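Local coordinates for transposable element Tc3 transposase (Caenorhabditis elegans, PDB 1TC3), which binds the terminal nucleotides of the Tc3 inverted repeats and makes double-strand breaks at the transposon ends, so that the element is excised and can be inserted into a target sequence, at residues C[36-39]-C[40-44]. Residues are numbered along the deposited sequence; the frame is centred on the assembly and turned at random.
Sequences HCIR and VYLKD. Unlike the reference sequence in segment 40-44: Val-40 (reference Glu). With nucleotides of chain B; nucleotides of chain A.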
# COMPACT_ATOMS: atom_id res chain seq x y z
N HIS C 36 8.05 0.63 0.72
CA HIS C 36 8.02 0.60 2.16
C HIS C 36 6.61 0.70 2.68
O HIS C 36 6.14 -0.17 3.41
CB HIS C 36 8.91 1.69 2.79
CG HIS C 36 9.20 1.47 4.25
ND1 HIS C 36 10.00 2.34 4.96
CD2 HIS C 36 8.77 0.48 5.09
CE1 HIS C 36 10.09 1.83 6.20
NE2 HIS C 36 9.37 0.72 6.31
N CYS C 37 5.89 1.76 2.36
CA CYS C 37 4.57 1.75 2.93
C CYS C 37 3.79 0.59 2.42
O CYS C 37 3.23 -0.22 3.19
CB CYS C 37 3.79 3.06 2.82
SG CYS C 37 4.05 3.77 1.22
N ILE C 38 3.77 0.49 1.11
CA ILE C 38 3.05 -0.59 0.48
C ILE C 38 3.28 -1.92 1.16
O ILE C 38 2.35 -2.66 1.50
CB ILE C 38 3.41 -0.66 -0.98
CG1 ILE C 38 3.26 0.72 -1.58
CG2 ILE C 38 2.46 -1.60 -1.66
CD1 ILE C 38 3.15 0.65 -3.08
N ARG C 39 4.55 -2.23 1.39
CA ARG C 39 4.91 -3.48 2.02
C ARG C 39 4.21 -3.64 3.35
O ARG C 39 3.26 -4.44 3.49
CB ARG C 39 6.40 -3.61 2.18
CG ARG C 39 6.90 -5.04 2.10
CD ARG C 39 8.40 -5.12 2.40
NE ARG C 39 9.27 -4.80 1.27
CZ ARG C 39 9.78 -3.61 1.02
NH1 ARG C 39 9.47 -2.58 1.80
NH2 ARG C 39 10.54 -3.43 -0.03
N VAL C 40 4.67 -2.84 4.30
CA VAL C 40 4.15 -2.83 5.65
C VAL C 40 2.64 -3.00 5.71
O VAL C 40 2.14 -3.86 6.41
CB VAL C 40 4.58 -1.58 6.41
CG1 VAL C 40 4.34 -1.77 7.90
CG2 VAL C 40 6.05 -1.27 6.21
N TYR C 41 1.93 -2.17 4.95
CA TYR C 41 0.48 -2.21 4.90
C TYR C 41 -0.08 -3.55 4.47
O TYR C 41 -1.02 -4.05 5.07
CB TYR C 41 -0.08 -1.17 3.93
CG TYR C 41 -1.55 -1.41 3.62
CD1 TYR C 41 -2.52 -1.22 4.59
CD2 TYR C 41 -1.97 -1.87 2.37
CE1 TYR C 41 -3.87 -1.41 4.33
CE2 TYR C 41 -3.31 -2.09 2.08
CZ TYR C 41 -4.26 -1.86 3.07
OH TYR C 41 -5.57 -2.05 2.80
N LEU C 42 0.44 -4.10 3.38
CA LEU C 42 -0.09 -5.36 2.90
C LEU C 42 0.24 -6.49 3.86
O LEU C 42 -0.42 -7.54 3.88
CB LEU C 42 0.34 -5.71 1.45
CG LEU C 42 -0.12 -4.69 0.40
CD1 LEU C 42 0.68 -4.87 -0.88
CD2 LEU C 42 -1.56 -4.96 0.04
N LYS C 43 1.27 -6.29 4.65
CA LYS C 43 1.65 -7.36 5.54
C LYS C 43 0.57 -7.56 6.59
O LYS C 43 0.39 -8.63 7.18
CB LYS C 43 3.06 -7.17 6.06
CG LYS C 43 3.28 -7.66 7.50
CD LYS C 43 4.29 -6.83 8.32
CE LYS C 43 4.52 -7.31 9.76
NZ LYS C 43 5.43 -8.46 9.89
N ASP C 44 -0.16 -6.47 6.79
CA ASP C 44 -1.26 -6.37 7.73
C ASP C 44 -1.98 -5.06 7.55
O ASP C 44 -1.64 -4.06 8.17
CB ASP C 44 -0.83 -6.50 9.19
CG ASP C 44 -2.03 -6.86 10.00
OD1 ASP C 44 -3.09 -7.23 9.50
OD2 ASP C 44 -1.81 -6.71 11.28
P DG B 10 5.63 7.88 0.70
OP1 DG B 10 5.26 8.86 -0.36
OP2 DG B 10 5.48 6.43 0.47
O5' DG B 10 7.09 8.27 1.26
C5' DG B 10 7.64 9.54 1.09
C4' DG B 10 9.16 9.51 1.19
O4' DG B 10 9.59 8.66 2.28
C3' DG B 10 9.88 8.98 -0.04
O3' DG B 10 10.60 10.01 -0.69
C2' DG B 10 10.81 7.86 0.45
C1' DG B 10 10.85 8.07 1.96
N9 DG B 10 10.89 6.86 2.78
C8 DG B 10 9.96 5.85 2.89
N7 DG B 10 10.21 5.00 3.86
C5 DG B 10 11.30 5.58 4.50
C6 DG B 10 11.99 5.10 5.60
O6 DG B 10 11.72 4.09 6.24
N1 DG B 10 13.05 5.93 5.94
C2 DG B 10 13.39 7.07 5.26
N2 DG B 10 14.45 7.72 5.75
N3 DG B 10 12.73 7.55 4.21
C4 DG B 10 11.72 6.73 3.87
P DG A 8 10.51 -7.70 -0.60
OP1 DG A 8 9.33 -8.24 0.09
OP2 DG A 8 10.53 -6.32 -1.14
O5' DG A 8 11.72 -7.96 0.35
C5' DG A 8 12.57 -6.99 0.74
C4' DG A 8 13.79 -7.68 1.32
O4' DG A 8 14.86 -7.62 0.40
C3' DG A 8 14.33 -7.05 2.59
O3' DG A 8 14.38 -8.05 3.52
C2' DG A 8 15.70 -6.48 2.26
C1' DG A 8 15.64 -6.51 0.75
N9 DG A 8 15.13 -5.32 0.08
C8 DG A 8 14.12 -4.96 -0.78
N7 DG A 8 14.19 -3.73 -1.22
C5 DG A 8 15.38 -3.25 -0.70
C6 DG A 8 16.03 -2.01 -0.87
O6 DG A 8 15.63 -1.01 -1.49
N1 DG A 8 17.24 -1.96 -0.23
C2 DG A 8 17.72 -2.96 0.53
N2 DG A 8 18.85 -2.69 1.12
N3 DG A 8 17.12 -4.13 0.74
C4 DG A 8 15.99 -4.23 0.07
P DC A 10 18.51 -4.29 9.24
OP1 DC A 10 19.91 -4.55 9.63
OP2 DC A 10 17.40 -4.97 9.96
O5' DC A 10 18.30 -2.70 9.22
C5' DC A 10 19.22 -1.86 8.47
C4' DC A 10 18.96 -0.37 8.67
O4' DC A 10 18.11 0.17 7.60
C3' DC A 10 18.18 -0.08 9.95
O3' DC A 10 18.37 1.27 10.33
C2' DC A 10 16.76 -0.29 9.44
C1' DC A 10 16.86 0.53 8.16
N1 DC A 10 15.70 0.37 7.23
C2 DC A 10 15.35 1.27 6.24
O2 DC A 10 16.07 2.26 6.09
N3 DC A 10 14.28 1.03 5.45
C4 DC A 10 13.55 -0.07 5.67
N4 DC A 10 12.46 -0.26 4.92
C5 DC A 10 13.88 -1.00 6.69
C6 DC A 10 14.96 -0.75 7.43
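His-36 and Val-40 sit one turn apart on helix 35-43, the recognition helix of the helix-turn-helix in this specific DNA-binding domain. Val-40 N donates to His-36 O at 3.2 Å. The two side chains run out alongside each other, and Val-40 CG2 meets His-36 CD2 obliquely at 3.4 Å. His-36 CG is anti to the backbone N (chi1 -165°), which carries the ring to the bases. Its ND1 donates to N7 of DG10 of chain B at 2.9 Å, with an N-H...N angle of 148°. N4 of DC10 of chain A lies over the centre of one ring face, 3.4 Å above the plane. A leucine here would probably leave that guanine N7 without its donor and lose the flat ring face under the cytosine N4. Cys-37 O accepts Tyr-41 N in a nearly linear bond of 2.9 Å. Cys-37 SG faces the phosphate of DG10 of chain B. Tyr-41 points its hydroxyl to Asp-15 on helix 8-19, to which it is hydrogen-bonded, and its ring meets Tyr-48 edge-to-face. Ile-38 O accepts Leu-42 N, and Ile-38 CG2 packs against Leu-42 CD1. Both side chains also touch Met-27 of helix 24-31, so this side of the helix faces the protein. Arg-39 O accepts Lys-43 N. The Arg-39 side chain bends at chi3 (-82°) and turns the edge of its guanidinium to the backbone of the other DNA strand. The side chain also packs on a thymine base. At the phosphate, two N-H groups share one oxygen: Arg-39 NE and NH2 each donate to OP2 of DG8 of chain A at 3.1 Å.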